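Local coordinates for uncharacterized protein (PDB 4FS7), which is of unknown function but, as an extracellular leucine-rich repeat protein of the BspA type, probably binds other proteins, at residues D3-F13 and V44-Y52; I237-V248 and I260-L271. All blocks are in the same frame, centred on the assembly; numbering follows the deposited sequence.

Interaction 1: residues D3-F13 and V44-Y52; sequences DFVIDEITYNF and VNIPPVVTY
F4 and I6 of the hairpin 3-13 face Y52 and V50 of 44-52 across strands 4-6 and 49-52, whose axes come within 8.5 Å of each other, with 122° between their directions, too far for backbone pairing. A type II' turn from I6 to I9 folds the hairpin, and a classic beta bulge, D3 and F4 opposite Y11, interrupts its ladder: Y11 O accepts from both N atoms. Side chains therefore carry the contact. In one of the two modelled conformers of Y52, the rings of F4 and Y52 form an offset stack, centroids 4.3 Å apart and planes at 10°. The side chains run past one another in opposite senses, each CB over the other's ring in reciprocal CH-pi contacts. With chi1 at 65°, F4 CG sits between its backbone N and carbonyl carbon, which turns one ring face to Y52 and the opposite face to CB of Y11; V50 CG2 meets the ring edge, 3.8 Å from F4 CZ. F13 completes the aromatic cluster, touching Y52 CD2 with its CZ. Further along, V50 CG1 packs against Y11 CZ, while Y11 OH approaches CD of P47 at 3.2 Å. At the turn end, the CD1 tip of I9 enters the bend of 44-47, 4.0 Å from I46 CG1 and near V44 CG1 and P47 CD. V59 of strand 55-62 also touches Y11 and I46. The case illustrates how a hairpin can be fastened to a neighbouring segment almost wholly by apolar and aromatic surface. Its polar link is indirect, one water that donates to D3 O at 2.9 Å and is also hydrogen-bonded to Y52 OH.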
loop_
_atom_site.group_PDB
_atom_site.type_symbol
_atom_site.label_atom_id
_atom_site.label_comp_id
_atom_site.label_asym_id
_atom_site.label_seq_id
_atom_site.Cartn_x
_atom_site.Cartn_y
_atom_site.Cartn_z
ATOM N N ASP A 3 -12.818 -38.505 12.212
ATOM C CA ASP A 3 -13.814 -39.563 12.480
ATOM C C ASP A 3 -13.525 -40.863 11.722
ATOM O O ASP A 3 -13.668 -41.968 12.289
ATOM C CB ASP A 3 -15.258 -39.089 12.256
ATOM C CG ASP A 3 -15.681 -37.971 13.210
ATOM O OD1 ASP A 3 -15.380 -38.054 14.433
ATOM O OD2 ASP A 3 -16.372 -37.033 12.792
ATOM N N PHE A 4 -13.141 -40.773 10.455
ATOM C CA PHE A 4 -12.702 -41.951 9.695
ATOM C C PHE A 4 -11.823 -41.555 8.521
ATOM O O PHE A 4 -11.690 -40.362 8.233
ATOM C CB PHE A 4 -13.917 -42.789 9.245
ATOM C CG PHE A 4 -14.829 -42.080 8.272
ATOM C CD1 PHE A 4 -15.824 -41.263 8.705
ATOM C CD2 PHE A 4 -14.681 -42.288 6.916
ATOM C CE1 PHE A 4 -16.658 -40.619 7.793
ATOM C CE2 PHE A 4 -15.508 -41.647 6.007
ATOM C CZ PHE A 4 -16.495 -40.825 6.450
ATOM N N VAL A 5 -11.218 -42.560 7.881
ATOM C CA VAL A 5 -10.267 -42.421 6.774
ATOM C C VAL A 5 -10.743 -43.271 5.608
ATOM O O VAL A 5 -11.185 -44.409 5.815
ATOM C CB VAL A 5 -8.853 -42.911 7.172
ATOM C CG1 VAL A 5 -7.834 -42.653 6.063
ATOM C CG2 VAL A 5 -8.420 -42.311 8.528
ATOM N N ILE A 6 -10.694 -42.716 4.399
ATOM C CA ILE A 6 -10.904 -43.477 3.159
ATOM C C ILE A 6 -9.732 -43.172 2.234
ATOM O O ILE A 6 -9.478 -41.995 1.962
ATOM C CB ILE A 6 -12.225 -43.136 2.452
ATOM C CG1 ILE A 6 -13.408 -43.383 3.385
ATOM C CG2 ILE A 6 -12.361 -43.883 1.119
ATOM C CD1 ILE A 6 -13.676 -44.827 3.742
ATOM N N ASP A 7 -9.018 -44.203 1.778
ATOM C CA ASP A 7 -7.805 -44.035 0.992
ATOM C C ASP A 7 -6.874 -43.054 1.733
ATOM O O ASP A 7 -6.537 -43.289 2.917
ATOM C CB ASP A 7 -8.144 -43.644 -0.455
ATOM C CG ASP A 7 -9.000 -44.708 -1.158
ATOM O OD1 ASP A 7 -8.680 -45.908 -1.007
ATOM O OD2 ASP A 7 -10.004 -44.379 -1.834
ATOM N N GLU A 8 -6.456 -41.972 1.075
ATOM C CA GLU A 8 -5.472 -41.069 1.664
ATOM C C GLU A 8 -6.085 -39.926 2.475
ATOM O O GLU A 8 -5.357 -39.097 2.998
ATOM C CB GLU A 8 -4.560 -40.492 0.567
ATOM C CG GLU A 8 -3.768 -41.536 -0.223
ATOM C CD GLU A 8 -2.764 -42.312 0.636
ATOM O OE1 GLU A 8 -2.203 -41.738 1.605
ATOM O OE2 GLU A 8 -2.533 -43.506 0.333
ATOM N N ILE A 9 -7.402 -39.894 2.639
ATOM C CA ILE A 9 -8.100 -38.690 3.125
ATOM C C ILE A 9 -8.870 -38.974 4.405
ATOM O O ILE A 9 -9.480 -40.056 4.547
ATOM C CB ILE A 9 -9.058 -38.151 2.055
ATOM C CG1 ILE A 9 -8.249 -37.853 0.777
ATOM C CG2 ILE A 9 -9.790 -36.861 2.547
ATOM C CD1 ILE A 9 -9.088 -37.553 -0.429
ATOM N N THR A 10 -8.840 -38.033 5.343
ATOM C CA THR A 10 -9.592 -38.140 6.578
ATOM C C THR A 10 -10.834 -37.246 6.548
ATOM O O THR A 10 -10.831 -36.192 5.902
ATOM C CB THR A 10 -8.745 -37.865 7.853
ATOM O OG1 THR A 10 -8.467 -36.446 7.976
ATOM C CG2 THR A 10 -7.463 -38.654 7.804
ATOM N N TYR A 11 -11.874 -37.670 7.268
ATOM C CA TYR A 11 -13.189 -37.082 7.245
ATOM C C TYR A 11 -13.714 -36.900 8.641
ATOM O O TYR A 11 -13.464 -37.745 9.534
ATOM C CB TYR A 11 -14.178 -37.947 6.436
ATOM C CG TYR A 11 -13.768 -38.125 4.988
ATOM C CD1 TYR A 11 -14.178 -37.179 4.042
ATOM C CD2 TYR A 11 -12.937 -39.150 4.563
ATOM C CE1 TYR A 11 -13.802 -37.280 2.736
ATOM C CE2 TYR A 11 -12.589 -39.280 3.242
ATOM C CZ TYR A 11 -12.981 -38.296 2.324
ATOM O OH TYR A 11 -12.571 -38.433 1.005
ATOM N N ASN A 12 -14.488 -35.844 8.810
ATOM C CA ASN A 12 -15.283 -35.613 9.995
ATOM C C ASN A 12 -16.767 -35.513 9.629
ATOM O O ASN A 12 -17.122 -34.890 8.633
ATOM C CB ASN A 12 -14.892 -34.325 10.730
ATOM C CG ASN A 12 -13.500 -34.353 11.301
ATOM O OD1 ASN A 12 -12.802 -35.342 11.248
ATOM N ND2 ASN A 12 -13.046 -33.186 11.755
ATOM N N PHE A 13 -17.629 -36.109 10.437
ATOM C CA PHE A 13 -19.065 -35.904 10.268
ATOM C C PHE A 13 -19.434 -34.443 10.511
ATOM O O PHE A 13 -18.860 -33.776 11.405
ATOM C CB PHE A 13 -19.881 -36.818 11.191
ATOM C CG PHE A 13 -19.606 -38.267 10.966
ATOM C CD1 PHE A 13 -20.000 -38.872 9.789
ATOM C CD2 PHE A 13 -18.917 -39.011 11.896
ATOM C CE1 PHE A 13 -19.727 -40.198 9.532
ATOM C CE2 PHE A 13 -18.628 -40.344 11.660
ATOM C CZ PHE A 13 -19.032 -40.946 10.458
ATOM N N VAL A 44 -3.923 -35.155 -4.313
ATOM C CA VAL A 44 -5.020 -35.472 -3.396
ATOM C C VAL A 44 -6.302 -35.410 -4.187
ATOM O O VAL A 44 -6.710 -34.353 -4.669
ATOM C CB VAL A 44 -5.077 -34.503 -2.224
ATOM C CG1 VAL A 44 -6.264 -34.774 -1.293
ATOM C CG2 VAL A 44 -3.787 -34.574 -1.425
ATOM N N ASN A 45 -6.948 -36.562 -4.343
ATOM C CA ASN A 45 -8.116 -36.677 -5.161
ATOM C C ASN A 45 -9.359 -36.835 -4.285
ATOM O O ASN A 45 -9.631 -37.948 -3.800
ATOM C CB ASN A 45 -7.927 -37.861 -6.091
ATOM C CG ASN A 45 -8.678 -37.703 -7.344
ATOM O OD1 ASN A 45 -9.811 -37.185 -7.338
ATOM N ND2 ASN A 45 -8.061 -38.113 -8.468
ATOM N N ILE A 46 -10.096 -35.753 -4.015
ATOM C CA ILE A 46 -11.174 -35.816 -3.062
ATOM C C ILE A 46 -12.442 -36.335 -3.769
ATOM O O ILE A 46 -12.904 -35.726 -4.731
ATOM C CB ILE A 46 -11.475 -34.428 -2.429
ATOM C CG1 ILE A 46 -10.240 -33.879 -1.683
ATOM C CG2 ILE A 46 -12.712 -34.491 -1.551
ATOM C CD1 ILE A 46 -10.352 -32.415 -1.272
ATOM N N PRO A 47 -13.026 -37.434 -3.278
ATOM C CA PRO A 47 -14.238 -37.957 -3.925
ATOM C C PRO A 47 -15.479 -37.167 -3.492
ATOM O O PRO A 47 -15.501 -36.528 -2.417
ATOM C CB PRO A 47 -14.272 -39.393 -3.424
ATOM C CG PRO A 47 -13.704 -39.297 -2.022
ATOM C CD PRO A 47 -12.596 -38.288 -2.160
ATOM N N PRO A 48 -16.572 -37.265 -4.271
ATOM C CA PRO A 48 -17.820 -36.581 -3.915
ATOM C C PRO A 48 -18.662 -37.322 -2.885
ATOM O O PRO A 48 -19.540 -36.719 -2.244
ATOM C CB PRO A 48 -18.566 -36.517 -5.241
ATOM C CG PRO A 48 -18.033 -37.665 -6.030
ATOM C CD PRO A 48 -16.609 -37.778 -5.654
ATOM N N VAL A 49 -18.395 -38.623 -2.753
ATOM C CA VAL A 49 -19.149 -39.541 -1.879
ATOM C C VAL A 49 -18.176 -40.544 -1.301
ATOM O O VAL A 49 -17.267 -41.006 -2.006
ATOM C CB VAL A 49 -20.293 -40.294 -2.644
ATOM C CG1 VAL A 49 -21.023 -41.246 -1.699
ATOM C CG2 VAL A 49 -21.258 -39.361 -3.259
ATOM N N VAL A 50 -18.382 -40.871 -0.017
ATOM C CA VAL A 50 -17.669 -41.952 0.599
ATOM C C VAL A 50 -18.698 -42.836 1.344
ATOM O O VAL A 50 -19.773 -42.372 1.762
ATOM C CB VAL A 50 -16.556 -41.470 1.570
ATOM C CG1 VAL A 50 -15.406 -40.789 0.805
ATOM C CG2 VAL A 50 -17.144 -40.580 2.702
ATOM N N THR A 51 -18.332 -44.098 1.490
ATOM C CA THR A 51 -19.174 -45.016 2.261
ATOM C C THR A 51 -18.410 -45.411 3.506
ATOM O O THR A 51 -17.210 -45.692 3.460
ATOM C CB THR A 51 -19.575 -46.242 1.428
ATOM O OG1 THR A 51 -20.392 -45.813 0.331
ATOM C CG2 THR A 51 -20.335 -47.280 2.296
ATOM N N TYR A 52 -19.110 -45.405 4.632
ATOM C CA TYR A 52 -18.509 -45.811 5.893
ATOM C C TYR A 52 -19.575 -46.570 6.654
ATOM O O TYR A 52 -20.680 -46.049 6.877
ATOM C CB TYR A 52 -18.073 -44.564 6.689
ATOM C CG TYR A 52 -17.569 -44.807 8.119
ATOM C CD1 TYR A 52 -16.357 -45.451 8.344
ATOM C CD2 TYR A 52 -18.281 -44.341 9.230
ATOM C CE1 TYR A 52 -15.876 -45.659 9.633
ATOM C CE2 TYR A 52 -17.811 -44.559 10.539
ATOM C CZ TYR A 52 -16.605 -45.204 10.728
ATOM O OH TYR A 52 -16.138 -45.406 12.014
HETATM O O HOH W 1 -13.166 -44.838 12.224
#

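Interaction 2: residues I237-V248 and I260-L271; sequences IPDSFTELGKSV and IQNNKLRIGGSL. With EDO (1,2-ethanediol), chain C.
E243 and R266 both place CG anti to the backbone N (chi1 -176° and 175°) and extend from there, which lays their side chains side by side on neighbouring rungs of a leucine-rich repeat solenoid. In one of the two modelled conformers of R266, the carboxylate lies over one face of the guanidinium, OE2 3.8 Å from R266 NE, a long, tentative salt bridge of charges alone, since no N-H points at the oxygen. Their backbones form a short parallel ladder, E243 beside R266 and L244 beside I267. L244 N donates to R266 O at 2.8 Å in a nearly straight bond, and R266 N returns a longer one to T242 O. On the buried side L244 CD1 is wedged between L265 CD2 and L271 CD2, the latter 3.6 Å away, and I237 CG1 lies alongside I260 CG1. L265 uses both methyls: CD2 also reaches I237 CG2, while CD1 presses on the T242 carbonyl carbon. At the turn before the ladder N262 works twice. Its ND2 donates to D239 OD1 at 3.0 Å, the acceptor lying in the amide plane though the amide arrives from above the carboxylate, and its OD1 takes K264 N in an Asx turn. With an alanine here the amide is gone: D239 would probably lack this mate and the 262-264 turn its anchor on K264 N. Waters also link the rungs, one donating to both F241 O and N262 OD1. Where the chain leaves the ladder, a CB at G268 would probably clash with G245 O, consistent with glycine allowing this close approach. An ethanediol, probably from the crystallisation liquor, takes I267 N and also bonds S285 and I287. S247 N donates to G269 O over 2.9 Å.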
loop_
_atom_site.group_PDB
_atom_site.type_symbol
_atom_site.label_atom_id
_atom_site.label_comp_id
_atom_site.label_asym_id
_atom_site.label_seq_id
_atom_site.Cartn_x
_atom_site.Cartn_y
_atom_site.Cartn_z
ATOM N N ILE A 237 -1.849 15.267 -7.904
ATOM C CA ILE A 237 -2.991 15.047 -7.049
ATOM C C ILE A 237 -4.098 15.976 -7.489
ATOM O O ILE A 237 -3.970 17.185 -7.359
ATOM C CB ILE A 237 -2.639 15.253 -5.535
ATOM C CG1 ILE A 237 -1.549 14.252 -5.063
ATOM C CG2 ILE A 237 -3.891 15.128 -4.651
ATOM C CD1 ILE A 237 -1.917 12.764 -5.137
ATOM N N PRO A 238 -5.172 15.435 -8.064
ATOM C CA PRO A 238 -6.229 16.305 -8.586
ATOM C C PRO A 238 -7.071 16.881 -7.466
ATOM O O PRO A 238 -7.033 16.453 -6.294
ATOM C CB PRO A 238 -7.041 15.360 -9.483
ATOM C CG PRO A 238 -6.944 14.045 -8.771
ATOM C CD PRO A 238 -5.482 14.019 -8.316
ATOM N N ASP A 239 -7.840 17.897 -7.833
ATOM C CA ASP A 239 -8.674 18.612 -6.883
ATOM C C ASP A 239 -9.734 17.725 -6.224
ATOM O O ASP A 239 -10.337 18.110 -5.201
ATOM C CB ASP A 239 -9.348 19.828 -7.543
ATOM C CG ASP A 239 -8.365 20.921 -7.966
ATOM O OD1 ASP A 239 -7.295 21.071 -7.297
ATOM O OD2 ASP A 239 -8.695 21.653 -8.968
ATOM N N SER A 240 -10.015 16.568 -6.810
ATOM C CA SER A 240 -10.986 15.611 -6.283
ATOM C C SER A 240 -10.535 14.907 -4.998
ATOM O O SER A 240 -11.371 14.385 -4.250
ATOM C CB SER A 240 -11.337 14.570 -7.367
ATOM O OG SER A 240 -10.181 14.158 -8.057
ATOM N N PHE A 241 -9.240 14.937 -4.687
ATOM C CA PHE A 241 -8.789 14.410 -3.402
ATOM C C PHE A 241 -9.145 15.376 -2.302
ATOM O O PHE A 241 -8.962 16.582 -2.457
ATOM C CB PHE A 241 -7.291 14.101 -3.399
ATOM C CG PHE A 241 -6.967 12.813 -4.077
ATOM C CD1 PHE A 241 -6.792 12.756 -5.423
ATOM C CD2 PHE A 241 -6.989 11.628 -3.357
ATOM C CE1 PHE A 241 -6.544 11.543 -6.051
ATOM C CE2 PHE A 241 -6.741 10.436 -3.992
ATOM C CZ PHE A 241 -6.495 10.424 -5.339
ATOM N N THR A 242 -9.627 14.828 -1.184
ATOM C CA THR A 242 -9.869 15.613 0.010
ATOM C C THR A 242 -8.949 15.281 1.188
ATOM O O THR A 242 -8.757 16.149 2.053
ATOM C CB THR A 242 -11.308 15.552 0.415
ATOM O OG1 THR A 242 -11.636 14.198 0.705
ATOM C CG2 THR A 242 -12.232 16.132 -0.699
ATOM N N GLU A 243 -8.374 14.079 1.233
ATOM C CA GLU A 243 -7.416 13.758 2.260
ATOM C C GLU A 243 -6.370 12.765 1.786
ATOM O O GLU A 243 -6.696 11.748 1.187
ATOM C CB GLU A 243 -8.094 13.204 3.506
ATOM C CG GLU A 243 -7.101 12.953 4.630
ATOM C CD GLU A 243 -7.691 12.508 5.953
ATOM O OE1 GLU A 243 -8.917 12.323 6.056
ATOM O OE2 GLU A 243 -6.910 12.324 6.908
ATOM N N LEU A 244 -5.121 13.105 2.102
ATOM C CA LEU A 244 -3.975 12.206 2.017
ATOM C C LEU A 244 -3.504 11.955 3.439
ATOM O O LEU A 244 -3.436 12.898 4.232
ATOM C CB LEU A 244 -2.817 12.818 1.205
ATOM C CG LEU A 244 -3.163 13.316 -0.189
ATOM C CD1 LEU A 244 -1.960 13.948 -0.831
ATOM C CD2 LEU A 244 -3.728 12.204 -1.056
ATOM N N GLY A 245 -3.224 10.689 3.749
ATOM C CA GLY A 245 -2.660 10.278 5.016
ATOM C C GLY A 245 -1.204 10.673 5.187
ATOM O O GLY A 245 -0.726 11.599 4.547
ATOM N N LYS A 246 -0.515 9.950 6.067
ATOM C CA LYS A 246 0.907 10.175 6.317
ATOM C C LYS A 246 1.758 9.339 5.367
ATOM O O LYS A 246 1.410 8.194 5.049
ATOM C CB LYS A 246 1.228 9.763 7.743
ATOM C CG LYS A 246 0.492 10.516 8.797
ATOM C CD LYS A 246 0.546 9.804 10.175
ATOM C CE LYS A 246 -0.294 10.516 11.203
ATOM N NZ LYS A 246 -0.407 9.679 12.425
ATOM N N SER A 247 2.910 9.857 4.950
ATOM C CA SER A 247 3.917 9.000 4.354
ATOM C C SER A 247 3.407 8.283 3.087
ATOM O O SER A 247 3.893 7.219 2.749
ATOM C CB SER A 247 4.439 7.967 5.366
ATOM O OG SER A 247 4.870 8.619 6.567
ATOM N N VAL A 248 2.491 8.910 2.347
ATOM C CA VAL A 248 1.817 8.228 1.282
ATOM C C VAL A 248 2.777 7.769 0.202
ATOM O O VAL A 248 2.557 6.718 -0.375
ATOM C CB VAL A 248 0.656 9.057 0.692
ATOM C CG1 VAL A 248 0.017 8.368 -0.514
ATOM C CG2 VAL A 248 -0.403 9.375 1.739
ATOM N N ILE A 260 0.653 19.229 -6.165
ATOM C CA ILE A 260 -0.436 19.173 -5.226
ATOM C C ILE A 260 -0.849 20.587 -5.043
ATOM O O ILE A 260 -0.315 21.281 -4.189
ATOM C CB ILE A 260 -0.015 18.567 -3.852
ATOM C CG1 ILE A 260 0.578 17.201 -4.004
ATOM C CG2 ILE A 260 -1.211 18.494 -2.955
ATOM C CD1 ILE A 260 0.866 16.548 -2.599
ATOM N N GLN A 261 -1.807 21.048 -5.842
ATOM C CA GLN A 261 -2.065 22.464 -5.922
ATOM C C GLN A 261 -3.232 22.920 -5.091
ATOM O O GLN A 261 -3.366 24.112 -4.808
ATOM C CB GLN A 261 -2.212 22.938 -7.346
ATOM C CG GLN A 261 -0.955 22.749 -8.130
ATOM C CD GLN A 261 -0.933 23.450 -9.467
ATOM O OE1 GLN A 261 -0.874 24.666 -9.518
ATOM N NE2 GLN A 261 -0.924 22.691 -10.556
ATOM N N ASN A 262 -4.095 21.991 -4.716
ATOM C CA ASN A 262 -5.320 22.317 -4.079
ATOM C C ASN A 262 -5.096 22.964 -2.715
ATOM O O ASN A 262 -4.410 22.419 -1.826
ATOM C CB ASN A 262 -6.181 21.059 -3.953
ATOM C CG ASN A 262 -7.583 21.379 -3.588
ATOM O OD1 ASN A 262 -7.882 21.568 -2.441
ATOM N ND2 ASN A 262 -8.455 21.548 -4.601
ATOM N N ASN A 263 -5.691 24.122 -2.534
ATOM C CA ASN A 263 -5.486 24.899 -1.324
ATOM C C ASN A 263 -6.138 24.266 -0.081
ATOM O O ASN A 263 -5.645 24.508 1.037
ATOM C CB ASN A 263 -5.967 26.361 -1.521
ATOM C CG ASN A 263 -7.461 26.478 -1.847
ATOM O OD1 ASN A 263 -8.033 25.709 -2.641
ATOM N ND2 ASN A 263 -8.086 27.491 -1.257
ATOM N N LYS A 264 -7.203 23.464 -0.290
ATOM C CA LYS A 264 -7.954 22.888 0.850
ATOM C C LYS A 264 -7.692 21.407 1.146
ATOM O O LYS A 264 -8.287 20.831 2.077
ATOM C CB LYS A 264 -9.451 23.108 0.667
ATOM C CG LYS A 264 -9.845 24.580 0.686
ATOM C CD LYS A 264 -9.679 25.169 2.073
ATOM C CE LYS A 264 -10.925 24.947 2.922
ATOM N NZ LYS A 264 -12.021 25.945 2.648
ATOM N N LEU A 265 -6.787 20.766 0.416
ATOM C CA LEU A 265 -6.457 19.348 0.683
ATOM C C LEU A 265 -5.847 19.128 2.061
ATOM O O LEU A 265 -4.914 19.848 2.422
ATOM C CB LEU A 265 -5.530 18.878 -0.413
ATOM C CG LEU A 265 -5.005 17.444 -0.335
ATOM C CD1 LEU A 265 -6.140 16.412 -0.363
ATOM C CD2 LEU A 265 -4.005 17.214 -1.425
ATOM N N ARG A 266 -6.414 18.172 2.834
ATOM C CA ARG A 266 -5.824 17.711 4.105
ATOM C C ARG A 266 -4.716 16.690 3.836
ATOM O O ARG A 266 -4.909 15.752 3.065
ATOM C CB ARG A 266 -6.887 17.054 4.981
ATOM C CG ARG A 266 -6.338 16.445 6.242
ATOM C CD ARG A 266 -7.401 16.140 7.284
ATOM N NE ARG A 266 -6.749 15.742 8.528
ATOM C CZ ARG A 266 -7.362 15.512 9.681
ATOM N NH1 ARG A 266 -8.678 15.622 9.786
ATOM N NH2 ARG A 266 -6.643 15.148 10.735
ATOM N N ILE A 267 -3.556 16.860 4.481
ATOM C CA ILE A 267 -2.360 16.079 4.171
ATOM C C ILE A 267 -1.627 15.758 5.476
ATOM O O ILE A 267 -1.372 16.656 6.275
ATOM C CB ILE A 267 -1.391 16.852 3.222
ATOM C CG1 ILE A 267 -2.110 17.340 1.957
ATOM C CG2 ILE A 267 -0.190 16.022 2.841
ATOM C CD1 ILE A 267 -1.237 18.200 1.037
ATOM N N GLY A 268 -1.268 14.499 5.668
ATOM C CA GLY A 268 -0.432 14.115 6.786
ATOM C C GLY A 268 1.041 14.431 6.558
ATOM O O GLY A 268 1.441 14.917 5.502
ATOM N N GLY A 269 1.845 14.153 7.573
ATOM C CA GLY A 269 3.263 14.371 7.517
ATOM C C GLY A 269 4.014 13.389 6.646
ATOM O O GLY A 269 3.513 12.334 6.268
ATOM N N SER A 270 5.260 13.746 6.351
ATOM C CA SER A 270 6.235 12.843 5.730
ATOM C C SER A 270 5.830 12.303 4.360
ATOM O O SER A 270 6.269 11.232 3.970
ATOM C CB SER A 270 6.529 11.679 6.669
ATOM O OG SER A 270 7.085 12.142 7.909
ATOM N N LEU A 271 5.064 13.068 3.579
ATOM C CA LEU A 271 4.493 12.526 2.359
ATOM C C LEU A 271 5.527 12.027 1.380
ATOM O O LEU A 271 5.343 10.980 0.770
ATOM C CB LEU A 271 3.572 13.502 1.623
ATOM C CG LEU A 271 2.261 12.777 1.135
ATOM C CD1 LEU A 271 1.368 12.606 2.370
ATOM C CD2 LEU A 271 1.553 13.635 0.096
HETATM C C1 EDO C . -2.097 20.570 4.653
HETATM O O1 EDO C . -2.556 21.972 4.500
HETATM C C2 EDO C . -2.225 19.989 6.087
HETATM O O2 EDO C . -3.483 19.282 6.248
HETATM O O HOH W 2 -4.068 18.860 -5.025
HETATM O O HOH W 3 -2.615 19.428 -8.167
HETATM O O HOH W 4 -9.559 19.193 -1.369
HETATM O O HOH W 5 -10.072 18.582 2.214
#

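From the N terminus, interaction 1 comes first: the opening hairpin 3-13 meets 44-52 after 30 intervening residues, part of them unmodelled, closing a loop at one end of the elongated chain. There it brings together two parts of one curled mixed sheet, the hairpin of 4-6 and 9-13 and strand 49-52, and also meets the end of strand 42-45, an outermost strand of a parallel sheet. Interaction 2 opens much later and spans only 11 intervening residues, tying successive turns of the solenoid across two parallel sheets. The two loops therefore lie in series, neither nested nor crossed, with centres about 56 Å apart on opposite sides of the chain's centre.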